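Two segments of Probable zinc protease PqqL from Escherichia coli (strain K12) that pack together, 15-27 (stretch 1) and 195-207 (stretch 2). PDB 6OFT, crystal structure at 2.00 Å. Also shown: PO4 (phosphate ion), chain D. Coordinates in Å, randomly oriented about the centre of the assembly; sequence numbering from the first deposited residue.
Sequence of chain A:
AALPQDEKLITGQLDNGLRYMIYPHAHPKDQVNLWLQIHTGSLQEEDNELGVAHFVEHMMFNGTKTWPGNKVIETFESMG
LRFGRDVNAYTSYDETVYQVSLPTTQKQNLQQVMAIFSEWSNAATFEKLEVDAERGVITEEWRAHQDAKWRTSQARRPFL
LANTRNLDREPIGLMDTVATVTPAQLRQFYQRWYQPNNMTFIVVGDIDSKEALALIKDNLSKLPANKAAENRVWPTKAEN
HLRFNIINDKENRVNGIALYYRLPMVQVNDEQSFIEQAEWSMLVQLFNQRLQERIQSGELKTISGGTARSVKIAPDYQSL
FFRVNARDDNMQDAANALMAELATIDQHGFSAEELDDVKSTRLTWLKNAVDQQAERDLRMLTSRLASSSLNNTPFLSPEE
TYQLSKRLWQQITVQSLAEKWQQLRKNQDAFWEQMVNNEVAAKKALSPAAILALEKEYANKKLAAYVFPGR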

# COMPACT_ATOMS: atom_id res chain seq x y z
N ASP A 15 -16.81 -15.29 19.86
CA ASP A 15 -16.89 -14.82 21.26
C ASP A 15 -15.52 -14.48 21.88
O ASP A 15 -15.45 -13.64 22.78
CB ASP A 15 -17.65 -15.80 22.17
CG ASP A 15 -19.13 -15.93 21.88
OD1 ASP A 15 -19.69 -15.02 21.22
OD2 ASP A 15 -19.73 -16.94 22.30
N ASN A 16 -14.45 -15.10 21.39
CA ASN A 16 -13.09 -14.81 21.86
C ASN A 16 -12.53 -13.47 21.31
O ASN A 16 -11.43 -13.08 21.68
CB ASN A 16 -12.14 -15.99 21.60
CG ASN A 16 -11.89 -16.31 20.15
OD1 ASN A 16 -12.18 -15.53 19.25
ND2 ASN A 16 -11.34 -17.48 19.90
N GLY A 17 -13.28 -12.80 20.43
CA GLY A 17 -12.87 -11.51 19.87
C GLY A 17 -12.25 -11.53 18.49
O GLY A 17 -11.99 -10.46 17.93
N LEU A 18 -11.97 -12.74 17.93
CA LEU A 18 -11.39 -12.87 16.60
C LEU A 18 -12.41 -12.43 15.56
O LEU A 18 -13.56 -12.87 15.61
CB LEU A 18 -10.92 -14.33 16.33
CG LEU A 18 -10.23 -14.57 14.97
CD1 LEU A 18 -8.89 -15.26 15.14
CD2 LEU A 18 -11.14 -15.36 14.02
N ARG A 19 -12.01 -11.57 14.62
CA ARG A 19 -12.89 -11.09 13.57
C ARG A 19 -12.72 -11.96 12.34
O ARG A 19 -11.67 -12.56 12.15
CB ARG A 19 -12.60 -9.62 13.22
CG ARG A 19 -13.11 -8.58 14.23
CD ARG A 19 -12.47 -7.21 13.95
NE ARG A 19 -11.15 -7.10 14.57
CZ ARG A 19 -10.28 -6.10 14.39
NH1 ARG A 19 -10.58 -5.10 13.57
NH2 ARG A 19 -9.12 -6.11 15.02
N TYR A 20 -13.75 -12.04 11.49
CA TYR A 20 -13.65 -12.79 10.24
C TYR A 20 -14.34 -12.05 9.12
O TYR A 20 -15.24 -11.25 9.37
CB TYR A 20 -14.17 -14.24 10.37
CG TYR A 20 -15.54 -14.35 11.01
CD1 TYR A 20 -16.70 -14.22 10.24
CD2 TYR A 20 -15.69 -14.62 12.36
CE1 TYR A 20 -17.97 -14.29 10.82
CE2 TYR A 20 -16.95 -14.73 12.95
CZ TYR A 20 -18.08 -14.57 12.17
OH TYR A 20 -19.32 -14.69 12.76
N MET A 21 -13.88 -12.30 7.89
CA MET A 21 -14.42 -11.70 6.67
C MET A 21 -14.43 -12.79 5.64
O MET A 21 -13.39 -13.41 5.39
CB MET A 21 -13.58 -10.52 6.18
CG MET A 21 -13.35 -9.45 7.21
SD MET A 21 -12.53 -8.04 6.47
CE MET A 21 -13.81 -6.83 6.65
N ILE A 22 -15.61 -13.08 5.11
CA ILE A 22 -15.81 -14.12 4.10
C ILE A 22 -16.41 -13.51 2.84
O ILE A 22 -17.41 -12.80 2.90
CB ILE A 22 -16.67 -15.31 4.62
CG1 ILE A 22 -16.03 -15.95 5.89
CG2 ILE A 22 -16.91 -16.36 3.50
CD1 ILE A 22 -17.03 -16.65 6.75
N TYR A 23 -15.79 -13.81 1.69
CA TYR A 23 -16.26 -13.30 0.41
C TYR A 23 -16.25 -14.41 -0.62
O TYR A 23 -15.19 -14.98 -0.87
CB TYR A 23 -15.44 -12.08 -0.05
CG TYR A 23 -16.13 -11.31 -1.15
CD1 TYR A 23 -17.09 -10.34 -0.86
CD2 TYR A 23 -15.87 -11.58 -2.49
CE1 TYR A 23 -17.77 -9.67 -1.87
CE2 TYR A 23 -16.55 -10.91 -3.51
CZ TYR A 23 -17.49 -9.95 -3.19
OH TYR A 23 -18.16 -9.28 -4.19
N PRO A 24 -17.42 -14.72 -1.25
CA PRO A 24 -17.43 -15.78 -2.27
C PRO A 24 -16.83 -15.32 -3.59
O PRO A 24 -17.02 -14.17 -3.97
CB PRO A 24 -18.92 -16.11 -2.43
CG PRO A 24 -19.62 -14.85 -2.03
CD PRO A 24 -18.76 -14.12 -1.06
N HIS A 25 -16.08 -16.21 -4.26
CA HIS A 25 -15.48 -15.93 -5.57
C HIS A 25 -15.19 -17.24 -6.28
O HIS A 25 -14.73 -18.17 -5.64
CB HIS A 25 -14.22 -15.05 -5.45
CG HIS A 25 -13.87 -14.37 -6.75
ND1 HIS A 25 -14.75 -13.49 -7.35
CD2 HIS A 25 -12.77 -14.48 -7.53
CE1 HIS A 25 -14.15 -13.08 -8.46
NE2 HIS A 25 -12.97 -13.66 -8.61
N ALA A 26 -15.47 -17.33 -7.57
CA ALA A 26 -15.26 -18.60 -8.29
C ALA A 26 -14.41 -18.41 -9.56
O ALA A 26 -14.70 -18.98 -10.60
CB ALA A 26 -16.61 -19.24 -8.63
N HIS A 27 -13.35 -17.60 -9.44
CA HIS A 27 -12.40 -17.33 -10.51
C HIS A 27 -10.99 -17.21 -9.87
O HIS A 27 -10.65 -16.15 -9.33
CB HIS A 27 -12.80 -16.07 -11.31
CG HIS A 27 -11.97 -15.83 -12.53
ND1 HIS A 27 -10.99 -14.86 -12.56
CD2 HIS A 27 -12.02 -16.44 -13.74
CE1 HIS A 27 -10.48 -14.89 -13.78
NE2 HIS A 27 -11.06 -15.84 -14.52
N GLN A 195 -3.11 -12.07 19.99
CA GLN A 195 -4.28 -12.40 20.81
C GLN A 195 -5.51 -12.20 19.92
O GLN A 195 -5.41 -11.39 18.99
CB GLN A 195 -4.32 -11.59 22.12
CG GLN A 195 -3.16 -11.90 23.12
CD GLN A 195 -2.90 -13.37 23.42
OE1 GLN A 195 -3.75 -14.24 23.25
NE2 GLN A 195 -1.70 -13.70 23.89
N PRO A 196 -6.63 -12.97 20.11
CA PRO A 196 -7.74 -12.93 19.15
C PRO A 196 -8.35 -11.59 18.78
O PRO A 196 -8.68 -11.42 17.62
CB PRO A 196 -8.80 -13.84 19.80
CG PRO A 196 -8.01 -14.81 20.55
CD PRO A 196 -6.85 -14.03 21.12
N ASN A 197 -8.47 -10.64 19.72
CA ASN A 197 -9.09 -9.33 19.45
C ASN A 197 -8.23 -8.41 18.53
O ASN A 197 -8.70 -7.34 18.13
CB ASN A 197 -9.45 -8.63 20.77
CG ASN A 197 -8.28 -8.07 21.54
OD1 ASN A 197 -7.16 -8.60 21.50
ND2 ASN A 197 -8.51 -7.00 22.27
N ASN A 198 -7.00 -8.84 18.20
CA ASN A 198 -6.10 -8.12 17.30
C ASN A 198 -5.96 -8.93 16.00
O ASN A 198 -5.05 -8.68 15.21
CB ASN A 198 -4.73 -7.89 18.00
CG ASN A 198 -3.84 -6.89 17.31
OD1 ASN A 198 -4.30 -5.85 16.81
ND2 ASN A 198 -2.55 -7.17 17.26
N MET A 199 -6.88 -9.90 15.77
CA MET A 199 -6.83 -10.77 14.59
C MET A 199 -8.10 -10.78 13.76
O MET A 199 -9.21 -10.75 14.29
CB MET A 199 -6.53 -12.22 14.98
CG MET A 199 -5.16 -12.45 15.50
SD MET A 199 -5.10 -14.11 16.17
CE MET A 199 -3.45 -14.12 16.79
N THR A 200 -7.91 -10.88 12.43
CA THR A 200 -8.97 -11.02 11.45
C THR A 200 -8.57 -12.18 10.54
O THR A 200 -7.47 -12.17 9.99
CB THR A 200 -9.20 -9.73 10.65
OG1 THR A 200 -9.53 -8.68 11.57
CG2 THR A 200 -10.30 -9.89 9.61
N PHE A 201 -9.44 -13.20 10.44
CA PHE A 201 -9.24 -14.33 9.55
C PHE A 201 -10.06 -14.04 8.28
O PHE A 201 -11.27 -13.80 8.37
CB PHE A 201 -9.66 -15.67 10.22
CG PHE A 201 -9.18 -16.85 9.40
CD1 PHE A 201 -7.84 -17.20 9.41
CD2 PHE A 201 -10.05 -17.56 8.59
CE1 PHE A 201 -7.37 -18.25 8.60
CE2 PHE A 201 -9.58 -18.62 7.80
CZ PHE A 201 -8.24 -18.95 7.81
N ILE A 202 -9.40 -14.01 7.10
CA ILE A 202 -10.01 -13.67 5.81
C ILE A 202 -10.14 -14.90 4.88
O ILE A 202 -9.16 -15.56 4.59
CB ILE A 202 -9.22 -12.50 5.15
CG1 ILE A 202 -9.17 -11.26 6.09
CG2 ILE A 202 -9.77 -12.13 3.76
CD1 ILE A 202 -8.13 -10.21 5.72
N VAL A 203 -11.37 -15.18 4.43
CA VAL A 203 -11.68 -16.31 3.52
C VAL A 203 -12.23 -15.72 2.21
O VAL A 203 -13.28 -15.11 2.23
CB VAL A 203 -12.69 -17.31 4.19
CG1 VAL A 203 -13.07 -18.45 3.24
CG2 VAL A 203 -12.15 -17.88 5.50
N VAL A 204 -11.51 -15.88 1.09
CA VAL A 204 -11.95 -15.36 -0.22
C VAL A 204 -11.83 -16.50 -1.23
O VAL A 204 -10.73 -17.00 -1.48
CB VAL A 204 -11.19 -14.08 -0.71
CG1 VAL A 204 -11.83 -13.50 -1.98
CG2 VAL A 204 -11.13 -13.00 0.37
N GLY A 205 -12.95 -16.89 -1.81
CA GLY A 205 -12.89 -17.98 -2.77
C GLY A 205 -14.15 -18.79 -2.85
O GLY A 205 -15.20 -18.39 -2.33
N ASP A 206 -14.03 -19.93 -3.54
CA ASP A 206 -15.12 -20.82 -3.93
C ASP A 206 -15.60 -21.77 -2.84
O ASP A 206 -15.49 -22.99 -2.96
CB ASP A 206 -14.70 -21.59 -5.20
CG ASP A 206 -15.88 -22.01 -6.04
OD1 ASP A 206 -17.02 -21.61 -5.72
OD2 ASP A 206 -15.66 -22.74 -7.03
N ILE A 207 -16.22 -21.20 -1.81
CA ILE A 207 -16.75 -21.93 -0.65
C ILE A 207 -18.09 -21.31 -0.22
O ILE A 207 -18.25 -20.08 -0.29
CB ILE A 207 -15.67 -21.95 0.48
CG1 ILE A 207 -16.07 -22.85 1.66
CG2 ILE A 207 -15.28 -20.51 0.94
CD1 ILE A 207 -14.91 -23.29 2.54
P PO4 D . -18.37 -12.72 -7.08
O1 PO4 D . -16.96 -12.12 -6.93
O2 PO4 D . -19.31 -11.64 -7.79
O3 PO4 D . -18.35 -14.06 -7.96
O4 PO4 D . -18.93 -13.04 -5.62
O HOH W 1 -10.17 -9.08 16.19
O HOH W 2 -6.70 -4.65 16.35

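Some apolar pairs follow the strand register, I22 with V203 and Y23 with V204, and others reach across it. On one face of the sheet, I22 CG1 lies 4.0 Å from V203 CB, and L18, just before its strand, sets CD2 4.1 Å from F201 CB and CD1 3.9 Å from M199 CB. On the other, M21 CG reaches T200 CG2 at 3.9 Å, and Y23 CB sits 4.3 Å from V204 CG1.

Strands 19-24 and 199-205 run parallel, their axes 16° apart, and the backbone bonds alternate as that arrangement requires: R19, M21 and Y23 each use both N and O. R19 N donates to M199 O (2.9 Å, 168°) and R19 O accepts from F201 N (2.9 Å); M21 and Y23 repeat the pattern, with M21 O to V203 N at 2.9 Å and 173°. The ladder closes with H25 N to G205 O at 3.0 Å. H25 O and D206 N approach to 2.8 Å, but the angle is too poor for a hydrogen bond.

At the polar edge, the R19 guanidinium has T200 OG1 over one face, and NH2 makes a weak bond to N197 O (3.4 Å, 139°). Water 1 accepts from R19 NE at 2.7 Å. Beyond the strand's other end, H25 ND1 donates to phosphate O1 at 2.6 Å.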